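Local coordinates for aminoacyl-tRNA synthetase (Cryptosporidium parvum, PDB 5F9Z), which probably charges tRNA(Pro) with proline at the expense of ATP, as a class II prolyl-tRNA synthetase, at residues 205-210 with 225-230. Numbering follows the deposited sequence.
Sequences TPVVKG and KSIEGF
Strands 208-211 and 223-231 form an antiparallel beta hairpin in the class II synthetase core, with residues 205-207 leading into the first. Two hydrogen-bonded pairs do the joining. Val208 N bonds to Glu228 O and Glu228 N to Val208 O, both at 3.0 Å, with the donor lying above the carbonyl plane. At the second pair the bond from Gly210 N runs nearly along the C=O axis of Ser226, and Ser226 N bonds back to Gly210 O at 3.0 Å, its donor above the carbonyl plane.

The tight side is the face carrying Ile227. Its CG2, anti to its own carbonyl carbon, touches two neighbours: Lys209 CG at 3.6 Å, from a side chain running alongside and pointing the same way, and Val207 CG2 at 3.8 Å, from one crossing obliquely. Tyr195 and Tyr199 of helix 181-202 close over Ile227. Lys209 is partly exposed, and a bend at chi3 (-73°) goes with its NZ bonding Asn193 of that helix.

The other face is looser between the strands. The side chain of Val208, partly exposed, comes no nearer than 4.0 Å, CB to Glu228 O, and turns to Cys478 and Pro480. Ser226, its side chain about 6 Å from the bound ANP, and Glu228 both touch Gln239, which lines the ANP pocket. Glu228, bent at chi2 (-63°), leads away to a salt bridge with Lys212. Its OE1 also accepts, on the anti lone pair, the hydrogen bond from Ser226 OG at 2.8 Å.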
loop_
_atom_site.group_PDB
_atom_site.type_symbol
_atom_site.label_atom_id
_atom_site.label_comp_id
_atom_site.label_asym_id
_atom_site.label_seq_id
_atom_site.Cartn_x
_atom_site.Cartn_y
_atom_site.Cartn_z
ATOM N N THR A 205 7.108 0.130 -4.552
ATOM C CA THR A 205 6.960 -1.117 -3.817
ATOM C C THR A 205 6.589 -2.234 -4.778
ATOM O O THR A 205 5.547 -2.144 -5.446
ATOM C CB THR A 205 5.898 -0.976 -2.729
ATOM O OG1 THR A 205 6.233 0.127 -1.875
ATOM C CG2 THR A 205 5.817 -2.248 -1.897
ATOM N N PRO A 206 7.390 -3.293 -4.883
ATOM C CA PRO A 206 7.061 -4.370 -5.823
ATOM C C PRO A 206 5.913 -5.225 -5.310
ATOM O O PRO A 206 5.828 -5.538 -4.119
ATOM C CB PRO A 206 8.363 -5.173 -5.907
ATOM C CG PRO A 206 9.008 -4.957 -4.580
ATOM C CD PRO A 206 8.648 -3.551 -4.161
ATOM N N VAL A 207 5.019 -5.596 -6.227
ATOM C CA VAL A 207 3.892 -6.467 -5.927
ATOM C C VAL A 207 3.764 -7.496 -7.042
ATOM O O VAL A 207 4.268 -7.310 -8.152
ATOM C CB VAL A 207 2.565 -5.690 -5.759
ATOM C CG1 VAL A 207 2.625 -4.781 -4.539
ATOM C CG2 VAL A 207 2.254 -4.890 -7.015
ATOM N N VAL A 208 3.080 -8.592 -6.731
ATOM C CA VAL A 208 2.872 -9.689 -7.668
ATOM C C VAL A 208 1.393 -9.734 -8.027
ATOM O O VAL A 208 0.544 -9.983 -7.162
ATOM C CB VAL A 208 3.339 -11.032 -7.085
ATOM C CG1 VAL A 208 3.040 -12.165 -8.055
ATOM C CG2 VAL A 208 4.824 -10.980 -6.762
ATOM N N LYS A 209 1.086 -9.488 -9.298
ATOM C CA LYS A 209 -0.284 -9.586 -9.777
ATOM C C LYS A 209 -0.667 -11.046 -9.971
ATOM O O LYS A 209 0.115 -11.845 -10.495
ATOM C CB LYS A 209 -0.452 -8.818 -11.088
ATOM C CG LYS A 209 -0.335 -7.311 -10.936
ATOM C CD LYS A 209 -0.630 -6.577 -12.232
ATOM C CE LYS A 209 0.496 -6.744 -13.236
ATOM N NZ LYS A 209 0.389 -5.755 -14.344
ATOM N N GLY A 210 -1.873 -11.393 -9.537
ATOM C CA GLY A 210 -2.319 -12.768 -9.662
ATOM C C GLY A 210 -3.777 -12.905 -9.292
ATOM O O GLY A 210 -4.472 -11.922 -9.023
ATOM N N LYS A 225 -8.941 -11.108 -8.027
ATOM C CA LYS A 225 -7.557 -10.838 -8.374
ATOM C C LYS A 225 -6.967 -9.860 -7.366
ATOM O O LYS A 225 -7.680 -9.038 -6.784
ATOM C CB LYS A 225 -7.450 -10.278 -9.793
ATOM C CG LYS A 225 -7.976 -11.227 -10.857
ATOM C CD LYS A 225 -7.693 -10.720 -12.258
ATOM C CE LYS A 225 -8.115 -11.744 -13.300
ATOM N NZ LYS A 225 -7.792 -11.300 -14.684
ATOM N N SER A 226 -5.659 -9.961 -7.153
ATOM C CA SER A 226 -5.014 -9.163 -6.124
ATOM C C SER A 226 -3.564 -8.903 -6.504
ATOM O O SER A 226 -3.025 -9.494 -7.442
ATOM C CB SER A 226 -5.083 -9.852 -4.759
ATOM O OG SER A 226 -4.265 -11.009 -4.741
ATOM N N ILE A 227 -2.946 -7.995 -5.756
ATOM C CA ILE A 227 -1.506 -7.772 -5.792
ATOM C C ILE A 227 -0.967 -8.123 -4.413
ATOM O O ILE A 227 -1.443 -7.593 -3.401
ATOM C CB ILE A 227 -1.152 -6.328 -6.181
ATOM C CG1 ILE A 227 -2.066 -5.330 -5.469
ATOM C CG2 ILE A 227 -1.248 -6.142 -7.683
ATOM C CD1 ILE A 227 -1.660 -3.886 -5.673
ATOM N N GLU A 228 0.004 -9.028 -4.369
ATOM C CA GLU A 228 0.561 -9.512 -3.114
ATOM C C GLU A 228 1.917 -8.866 -2.866
ATOM O O GLU A 228 2.803 -8.917 -3.725
ATOM C CB GLU A 228 0.701 -11.035 -3.128
ATOM C CG GLU A 228 -0.610 -11.793 -3.289
ATOM C CD GLU A 228 -1.573 -11.556 -2.141
ATOM O OE1 GLU A 228 -2.699 -11.083 -2.395
ATOM O OE2 GLU A 228 -1.202 -11.841 -0.982
ATOM N N GLY A 229 2.069 -8.252 -1.692
ATOM C CA GLY A 229 3.349 -7.762 -1.237
ATOM C C GLY A 229 4.012 -8.748 -0.287
ATOM O O GLY A 229 3.465 -9.791 0.061
ATOM N N PHE A 230 5.222 -8.392 0.138
ATOM C CA PHE A 230 5.982 -9.260 1.023
ATOM C C PHE A 230 6.974 -8.433 1.827
ATOM O O PHE A 230 7.643 -7.550 1.284
ATOM C CB PHE A 230 6.716 -10.351 0.234
ATOM C CG PHE A 230 7.406 -11.365 1.101
ATOM C CD1 PHE A 230 6.672 -12.304 1.807
ATOM C CD2 PHE A 230 8.786 -11.385 1.203
ATOM C CE1 PHE A 230 7.303 -13.241 2.603
ATOM C CE2 PHE A 230 9.422 -12.321 1.998
ATOM C CZ PHE A 230 8.680 -13.249 2.698
HETATM O O HOH W 1 6.218 -6.118 -1.122
#